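Local coordinates for pyruvate kinase 1 (Trypanosoma brucei brucei, PDB 4KCU), which catalyses the last step of glycolysis, transferring a phosphoryl group from phosphoenolpyruvate to ADP to give pyruvate and ATP, at residues F213-E218 / I240-G245; V261-L266 / V293-Q298; T297-S302 / D326-S331. All coordinates share one frame; numbering follows the deposited sequence.

Contact 1 (F213-E218 / I240-G245). With MG (magnesium ion), chain C; MLT (D-malate), chain E.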
# COMPACT_ATOMS: atom_id res chain seq x y z
N PHE A 213 12.75 30.89 22.57
CA PHE A 213 12.23 31.83 21.53
C PHE A 213 13.05 31.91 20.26
O PHE A 213 13.00 32.92 19.54
CB PHE A 213 11.98 33.24 22.08
CG PHE A 213 11.02 33.29 23.24
CD1 PHE A 213 9.64 33.30 23.02
CD2 PHE A 213 11.49 33.28 24.57
CE1 PHE A 213 8.75 33.29 24.09
CE2 PHE A 213 10.60 33.26 25.64
CZ PHE A 213 9.23 33.25 25.40
N ILE A 214 13.74 30.82 19.91
CA ILE A 214 14.41 30.81 18.63
C ILE A 214 13.45 31.18 17.47
O ILE A 214 12.45 30.51 17.24
CB ILE A 214 15.04 29.45 18.35
CG1 ILE A 214 16.26 29.20 19.29
CG2 ILE A 214 15.40 29.35 16.88
CD1 ILE A 214 17.29 30.34 19.31
N ARG A 215 13.82 32.18 16.69
CA ARG A 215 12.96 32.63 15.59
C ARG A 215 13.56 32.34 14.21
O ARG A 215 12.82 32.31 13.21
CB ARG A 215 12.64 34.13 15.73
CG ARG A 215 12.02 34.52 17.06
CD ARG A 215 11.38 35.90 17.03
NE ARG A 215 12.35 36.95 17.24
CZ ARG A 215 12.36 38.11 16.58
NH1 ARG A 215 13.31 39.01 16.83
NH2 ARG A 215 11.44 38.38 15.67
N THR A 216 14.87 32.17 14.13
CA THR A 216 15.56 32.04 12.82
C THR A 216 16.77 31.11 12.97
O THR A 216 17.30 30.95 14.07
CB THR A 216 16.11 33.40 12.31
OG1 THR A 216 17.04 33.93 13.28
CG2 THR A 216 14.97 34.42 12.07
N ALA A 217 17.21 30.51 11.87
CA ALA A 217 18.49 29.82 11.86
C ALA A 217 19.62 30.76 12.30
O ALA A 217 20.47 30.37 13.08
CB ALA A 217 18.77 29.25 10.50
N GLU A 218 19.58 32.01 11.85
CA GLU A 218 20.54 33.03 12.34
C GLU A 218 20.66 33.01 13.90
O GLU A 218 21.75 32.91 14.44
CB GLU A 218 20.14 34.45 11.85
CG GLU A 218 21.24 35.25 11.15
CD GLU A 218 22.68 34.86 11.56
OE1 GLU A 218 23.22 35.45 12.53
OE2 GLU A 218 23.30 34.04 10.84
N ILE A 240 10.68 26.10 19.94
CA ILE A 240 9.74 26.78 19.07
C ILE A 240 8.58 27.24 19.89
O ILE A 240 7.85 26.42 20.47
CB ILE A 240 9.23 25.84 17.97
CG1 ILE A 240 10.42 25.25 17.19
CG2 ILE A 240 8.24 26.56 17.07
CD1 ILE A 240 11.24 26.31 16.47
N GLU A 241 8.42 28.56 19.96
CA GLU A 241 7.63 29.24 20.99
C GLU A 241 6.79 30.35 20.37
O GLU A 241 6.04 31.00 21.06
CB GLU A 241 8.51 29.91 22.07
CG GLU A 241 9.50 29.01 22.77
CD GLU A 241 9.75 29.44 24.19
OE1 GLU A 241 8.83 29.30 25.02
OE2 GLU A 241 10.87 29.88 24.50
N ASN A 242 7.02 30.67 19.12
CA ASN A 242 6.18 31.71 18.49
C ASN A 242 5.91 31.46 17.02
O ASN A 242 6.43 30.50 16.43
CB ASN A 242 6.79 33.10 18.70
CG ASN A 242 8.22 33.15 18.30
OD1 ASN A 242 8.58 32.55 17.30
ND2 ASN A 242 9.06 33.69 19.15
N HIS A 243 5.11 32.35 16.46
CA HIS A 243 4.65 32.29 15.07
C HIS A 243 5.80 32.13 14.10
O HIS A 243 5.79 31.26 13.22
CB HIS A 243 3.87 33.56 14.80
CG HIS A 243 3.54 33.78 13.36
ND1 HIS A 243 2.46 33.20 12.77
CD2 HIS A 243 4.14 34.59 12.40
CE1 HIS A 243 2.40 33.60 11.48
NE2 HIS A 243 3.43 34.44 11.25
N GLN A 244 6.85 32.91 14.32
CA GLN A 244 7.97 32.98 13.42
C GLN A 244 8.87 31.72 13.51
O GLN A 244 9.33 31.17 12.49
CB GLN A 244 8.77 34.24 13.72
CG GLN A 244 9.65 34.71 12.60
CD GLN A 244 10.36 36.02 12.94
OE1 GLN A 244 9.90 36.78 13.80
NE2 GLN A 244 11.49 36.27 12.30
N GLY A 245 9.04 31.21 14.73
CA GLY A 245 9.64 29.88 14.91
C GLY A 245 8.97 28.79 14.07
O GLY A 245 9.64 27.99 13.39
MG MG C . 8.60 29.23 27.06
C1 MLT E . 7.24 26.91 27.13
O1 MLT E . 6.83 28.07 26.84
O2 MLT E . 6.61 25.84 26.93
C2 MLT E . 8.51 26.84 28.03
O3 MLT E . 9.67 27.26 27.38
C3 MLT E . 8.70 25.50 28.74
C4 MLT E . 8.09 25.71 30.14
O4 MLT E . 7.39 26.74 30.31
O5 MLT E . 8.35 24.86 31.01
O HOH W 1 10.21 30.28 18.73
O HOH W 2 8.45 29.61 28.98
O HOH W 3 10.56 30.23 26.78
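The carboxylate of Glu241 lies stacked over one face of the Phe213 ring, the two planes 23° apart, with OE2 of Glu241 3.4 Å above the ring plane and over its centre. At the ring's edge, in its plane, stands the amide of Asn242, whose ND2 is 3.9 Å from CD1 of Phe213; Pro88 and Asp265 also touch the phenyl group. A second pair of flat groups is turned quite differently. The guanidinium of Arg215 and the amide of Gln244 are almost perpendicular (89°), and NH2 of Arg215 donates a bent hydrogen bond to OE1 of Gln244 at 2.9 Å. Gln244 reaches this donor because its CG is anti to the backbone N (chi1 -159°) and the chain beyond runs extended, side by side with Thr216. Nearer the backbone, the CG and CD methylenes of Arg215 rest against ND2 of Asn242, the two side chains crossing at about a right angle. OD1 of Asn242 caps the helix that follows it, accepting from Gly245 N at 2.9 Å in a nearly straight bond, much as Thr216 caps helix 217-227 through Gln219 N. A bridging water accepts from Glu241 N at 2.8 Å and sits 2.7 Å from Ile214 O, where it can donate, joining the two backbones. The chemistry gathers at Glu241, where OE1 binds the magnesium ion while OE2 takes the N-H of Phe213 at 2.9 Å on its anti lone pair. Held at both oxygens and backed by the ring, the carboxylate has little freedom to rotate, so the backbone of Phe213 acts as a second shell that orients a metal ligand.

Contact 2 (V261-L266 / V293-Q298). With MG (magnesium ion), chain C; MLT (D-malate), chain E.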
# COMPACT_ATOMS: atom_id res chain seq x y z
N VAL A 261 9.13 21.51 21.25
CA VAL A 261 7.85 22.15 20.99
C VAL A 261 7.41 22.75 22.31
O VAL A 261 7.00 22.02 23.21
CB VAL A 261 6.79 21.15 20.52
CG1 VAL A 261 5.50 21.88 20.11
CG2 VAL A 261 7.35 20.35 19.36
N ALA A 262 7.68 24.05 22.47
CA ALA A 262 7.51 24.74 23.75
C ALA A 262 6.07 25.21 23.86
O ALA A 262 5.77 26.39 23.58
CB ALA A 262 8.46 25.94 23.84
N ARG A 263 5.17 24.29 24.22
CA ARG A 263 3.77 24.53 24.03
C ARG A 263 3.23 25.67 24.90
O ARG A 263 2.27 26.33 24.51
CB ARG A 263 2.96 23.26 24.19
CG ARG A 263 3.29 22.21 23.12
CD ARG A 263 2.42 20.96 23.24
NE ARG A 263 2.27 20.55 24.63
CZ ARG A 263 1.49 19.56 25.03
NH1 ARG A 263 0.86 18.85 24.14
NH2 ARG A 263 1.35 19.29 26.32
N GLY A 264 3.91 25.96 26.02
CA GLY A 264 3.51 27.05 26.93
C GLY A 264 3.42 28.41 26.23
O GLY A 264 2.31 28.94 26.00
N ASP A 265 4.58 28.99 25.86
CA ASP A 265 4.57 30.24 25.10
C ASP A 265 3.90 30.10 23.73
O ASP A 265 3.15 30.98 23.28
CB ASP A 265 5.98 30.83 24.96
CG ASP A 265 6.45 31.50 26.25
OD1 ASP A 265 7.33 30.90 26.95
OD2 ASP A 265 5.90 32.58 26.61
N LEU A 266 4.12 28.97 23.07
CA LEU A 266 3.52 28.80 21.75
C LEU A 266 1.99 28.99 21.77
O LEU A 266 1.42 29.63 20.87
CB LEU A 266 3.90 27.45 21.15
CG LEU A 266 3.46 27.28 19.71
CD1 LEU A 266 4.16 28.32 18.83
CD2 LEU A 266 3.73 25.85 19.23
N VAL A 293 13.42 15.45 19.32
CA VAL A 293 12.41 16.44 19.56
C VAL A 293 11.69 16.17 20.89
O VAL A 293 11.41 15.01 21.25
CB VAL A 293 11.40 16.52 18.40
CG1 VAL A 293 10.73 15.16 18.18
CG2 VAL A 293 10.37 17.62 18.64
N ILE A 294 11.53 17.24 21.66
CA ILE A 294 10.94 17.16 22.99
C ILE A 294 9.60 17.85 22.96
O ILE A 294 9.49 19.01 22.52
CB ILE A 294 11.80 17.89 24.02
CG1 ILE A 294 13.22 17.35 23.97
CG2 ILE A 294 11.23 17.73 25.41
CD1 ILE A 294 14.19 18.27 24.67
N CYS A 295 8.57 17.14 23.43
CA CYS A 295 7.29 17.74 23.63
C CYS A 295 7.14 18.25 25.07
O CYS A 295 7.42 17.52 26.03
CB CYS A 295 6.20 16.76 23.31
SG CYS A 295 4.61 17.56 23.38
N ALA A 296 6.80 19.52 25.24
CA ALA A 296 6.88 20.14 26.56
C ALA A 296 5.57 20.80 26.98
O ALA A 296 4.83 21.32 26.13
CB ALA A 296 8.03 21.14 26.61
N THR A 297 5.30 20.78 28.29
CA THR A 297 4.55 21.83 29.00
C THR A 297 3.09 21.49 29.24
O THR A 297 2.33 21.25 28.31
CB THR A 297 4.61 23.23 28.32
OG1 THR A 297 5.96 23.74 28.35
CG2 THR A 297 3.67 24.22 29.07
N GLN A 298 2.72 21.51 30.52
CA GLN A 298 1.36 21.17 30.97
C GLN A 298 0.92 19.76 30.60
O GLN A 298 -0.28 19.47 30.59
CB GLN A 298 0.33 22.20 30.50
CG GLN A 298 0.49 23.58 31.12
CD GLN A 298 -0.67 24.51 30.74
OE1 GLN A 298 -1.21 24.42 29.64
NE2 GLN A 298 -1.15 25.27 31.70
MG MG C . 8.60 29.23 27.06
C1 MLT E . 7.24 26.91 27.13
O1 MLT E . 6.83 28.07 26.84
O2 MLT E . 6.61 25.84 26.93
C2 MLT E . 8.51 26.84 28.03
O3 MLT E . 9.67 27.26 27.38
C3 MLT E . 8.70 25.50 28.74
C4 MLT E . 8.09 25.71 30.14
O4 MLT E . 7.39 26.74 30.31
O5 MLT E . 8.35 24.86 31.01
O HOH W 2 8.45 29.61 28.98
O HOH W 3 10.56 30.23 26.78
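Arg263 grips the chain at Ala296 and Thr297 with two hydrogen bonds from one guanidinium: NE donates to Ala296 O at 3.1 Å, from above the carbonyl plane, and NH2 to Thr297 O at 3.0 Å, with that oxygen in the guanidinium plane. SG of Cys295 lies over one face of the group, toward its rim. A bend at chi3 (-42°) turns the guanidinium back against these carbonyls. Packing is also close where the strands pair in parallel register, Val261 N donating to Ile294 O at 2.8 Å, and where CG2 of Thr297 comes within 3.5 Å of Gly264 N. OG1 of Thr297 and N of Gly264 converge on the same malate oxygen, O2, at 2.6 and 2.9 Å, and Asp265 N donates to O1. Val261 and Val293 touch more lightly, CG2 to CG2 at 4.1 Å, under helix 275-289. The loose, partly exposed side is at Gln298, which barely meets 261-266 and bonds instead to Arg311 of the second subunit. NH1 of Arg263 bonds to Gln279 of helix 275-289, and its NH2 also makes a salt bridge to Asp316 of helix 311-322, while strands 235-240 and 327-330 flank this pair in the eight-stranded barrel.

Contact 3 (T297-S302 / D326-S331). With MLT (D-malate), chain E.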
# COMPACT_ATOMS: atom_id res chain seq x y z
N THR A 297 5.30 20.78 28.29
CA THR A 297 4.55 21.83 29.00
C THR A 297 3.09 21.49 29.24
O THR A 297 2.33 21.25 28.31
CB THR A 297 4.61 23.23 28.32
OG1 THR A 297 5.96 23.74 28.35
CG2 THR A 297 3.67 24.22 29.07
N GLN A 298 2.72 21.51 30.52
CA GLN A 298 1.36 21.17 30.97
C GLN A 298 0.92 19.76 30.60
O GLN A 298 -0.28 19.47 30.59
CB GLN A 298 0.33 22.20 30.50
CG GLN A 298 0.49 23.58 31.12
CD GLN A 298 -0.67 24.51 30.74
OE1 GLN A 298 -1.21 24.42 29.64
NE2 GLN A 298 -1.15 25.27 31.70
N MET A 299 1.88 18.86 30.40
CA MET A 299 1.54 17.47 30.07
C MET A 299 0.83 16.73 31.17
O MET A 299 -0.07 15.95 30.90
CB MET A 299 2.76 16.69 29.61
CG MET A 299 3.49 17.39 28.45
SD MET A 299 4.41 16.25 27.42
CE MET A 299 3.15 15.76 26.24
N LEU A 300 1.27 16.94 32.42
CA LEU A 300 0.64 16.30 33.59
C LEU A 300 0.31 17.37 34.67
O LEU A 300 0.45 17.13 35.89
CB LEU A 300 1.53 15.19 34.15
CG LEU A 300 1.78 13.98 33.22
CD1 LEU A 300 2.77 13.00 33.81
CD2 LEU A 300 0.48 13.24 32.89
N GLU A 301 -0.23 18.49 34.20
CA GLU A 301 -0.26 19.73 34.95
C GLU A 301 -0.97 19.58 36.28
O GLU A 301 -0.48 20.03 37.31
CB GLU A 301 -0.95 20.81 34.14
CG GLU A 301 -1.00 22.17 34.85
CD GLU A 301 0.34 22.92 34.79
OE1 GLU A 301 0.35 24.13 35.11
OE2 GLU A 301 1.37 22.31 34.40
N SER A 302 -2.18 19.01 36.24
CA SER A 302 -2.96 18.84 37.46
C SER A 302 -2.19 18.05 38.53
O SER A 302 -2.50 18.15 39.71
CB SER A 302 -4.31 18.16 37.16
OG SER A 302 -4.15 16.76 37.08
N ASP A 326 10.69 12.05 20.80
CA ASP A 326 11.70 11.32 21.54
C ASP A 326 11.43 11.40 23.04
O ASP A 326 11.36 10.37 23.73
CB ASP A 326 13.11 11.82 21.21
CG ASP A 326 13.48 11.60 19.73
OD1 ASP A 326 13.01 12.41 18.87
OD2 ASP A 326 14.24 10.62 19.43
N CYS A 327 11.13 12.62 23.50
CA CYS A 327 11.12 12.95 24.91
C CYS A 327 9.85 13.64 25.25
O CYS A 327 9.31 14.42 24.46
CB CYS A 327 12.23 13.93 25.24
SG CYS A 327 13.88 13.30 24.95
N VAL A 328 9.48 13.52 26.51
CA VAL A 328 8.42 14.33 27.04
C VAL A 328 8.91 15.03 28.28
O VAL A 328 9.81 14.55 28.94
CB VAL A 328 7.16 13.47 27.33
CG1 VAL A 328 6.45 13.18 26.03
CG2 VAL A 328 7.54 12.16 28.02
N MET A 329 8.37 16.21 28.54
CA MET A 329 8.94 17.10 29.54
C MET A 329 7.98 17.44 30.69
O MET A 329 6.78 17.53 30.51
CB MET A 329 9.48 18.37 28.89
CG MET A 329 10.29 19.23 29.84
SD MET A 329 11.27 20.49 29.00
CE MET A 329 10.26 21.94 29.25
N LEU A 330 8.54 17.63 31.87
CA LEU A 330 7.77 18.11 33.02
C LEU A 330 8.38 19.42 33.44
O LEU A 330 9.61 19.60 33.39
CB LEU A 330 7.86 17.11 34.17
CG LEU A 330 7.31 15.75 33.79
CD1 LEU A 330 7.83 14.64 34.69
CD2 LEU A 330 5.79 15.80 33.79
N SER A 331 7.53 20.35 33.85
CA SER A 331 8.01 21.66 34.28
C SER A 331 7.66 21.88 35.73
O SER A 331 8.30 21.31 36.62
CB SER A 331 7.42 22.75 33.40
OG SER A 331 8.01 22.65 32.11
C1 MLT E . 7.24 26.91 27.13
O1 MLT E . 6.83 28.07 26.84
O2 MLT E . 6.61 25.84 26.93
C2 MLT E . 8.51 26.84 28.03
O3 MLT E . 9.67 27.26 27.38
C3 MLT E . 8.70 25.50 28.74
C4 MLT E . 8.09 25.71 30.14
O4 MLT E . 7.39 26.74 30.31
O5 MLT E . 8.35 24.86 31.01
O HOH W 4 4.69 19.20 31.16
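The chain from Thr297 to Leu300 crosses the end of strand 327-330 almost at a right angle, 94° between the two directions, with positive phi at both Thr297 and Gln298. Met299 lays its side chain across Val328: SD of Met299 is 3.9 Å from CB of Val328 and just as near its CG1, and the bend at chi3 (87°) brings the terminal CE of Met299 round to the same branch. Beside it, CG of Met299 lies against the carbonyl oxygen of Met329. Leu300 meets Leu330 through one methyl each, CD1 to CD2 at 4.1 Å. No direct hydrogen bond joins the segments; a water does, donating to Met329 O at 2.8 Å and accepting from Met299 N at 2.9 Å, with a weak third bond from Thr297 N. Strand 327-330 is the eighth and last of the TIM barrel, neighbour to strand 23-27. The loop 297-302 leaves the seventh strand, so the contact sits at the C-terminal mouth where such barrels carry their active sites. Along the strand the side chains alternate. Val328 and Leu330 face outward to Met347 of helix 340-356, whereas Met329 turns inward, its CE 3.9 Å from C3 of the malate. Ser331, just past the strand, donates from OG to O5 of the malate, although the modelled length is too short to be taken at face value. One residue outside both segments ties them further: the carboxylate of Glu333 takes Ser331 N on OE1 and Leu300 N on OE2.

Contacts 1, 2 and 3 follow one another round the C-terminal rim of the barrel and face one bound malate, which probably occupies the substrate site. Contacts 1 and 2, with centres about 13 Å apart, share the magnesium ion: OE1 of Glu241 and OD1 of Asp265 lie 2.9 Å apart, a closeness of like charges that the metal accounts for. Contacts 2 and 3, about 8 Å between centres, share Thr297 and Gln298 and are joined through adjacent strands, Cys295 N probably bonding to Cys327 O at 3.0 Å. Contacts 1 and 3 do not touch, their nearest atoms being about 7 Å apart; the ligand spans them, one end on the metal and the other on Ser331.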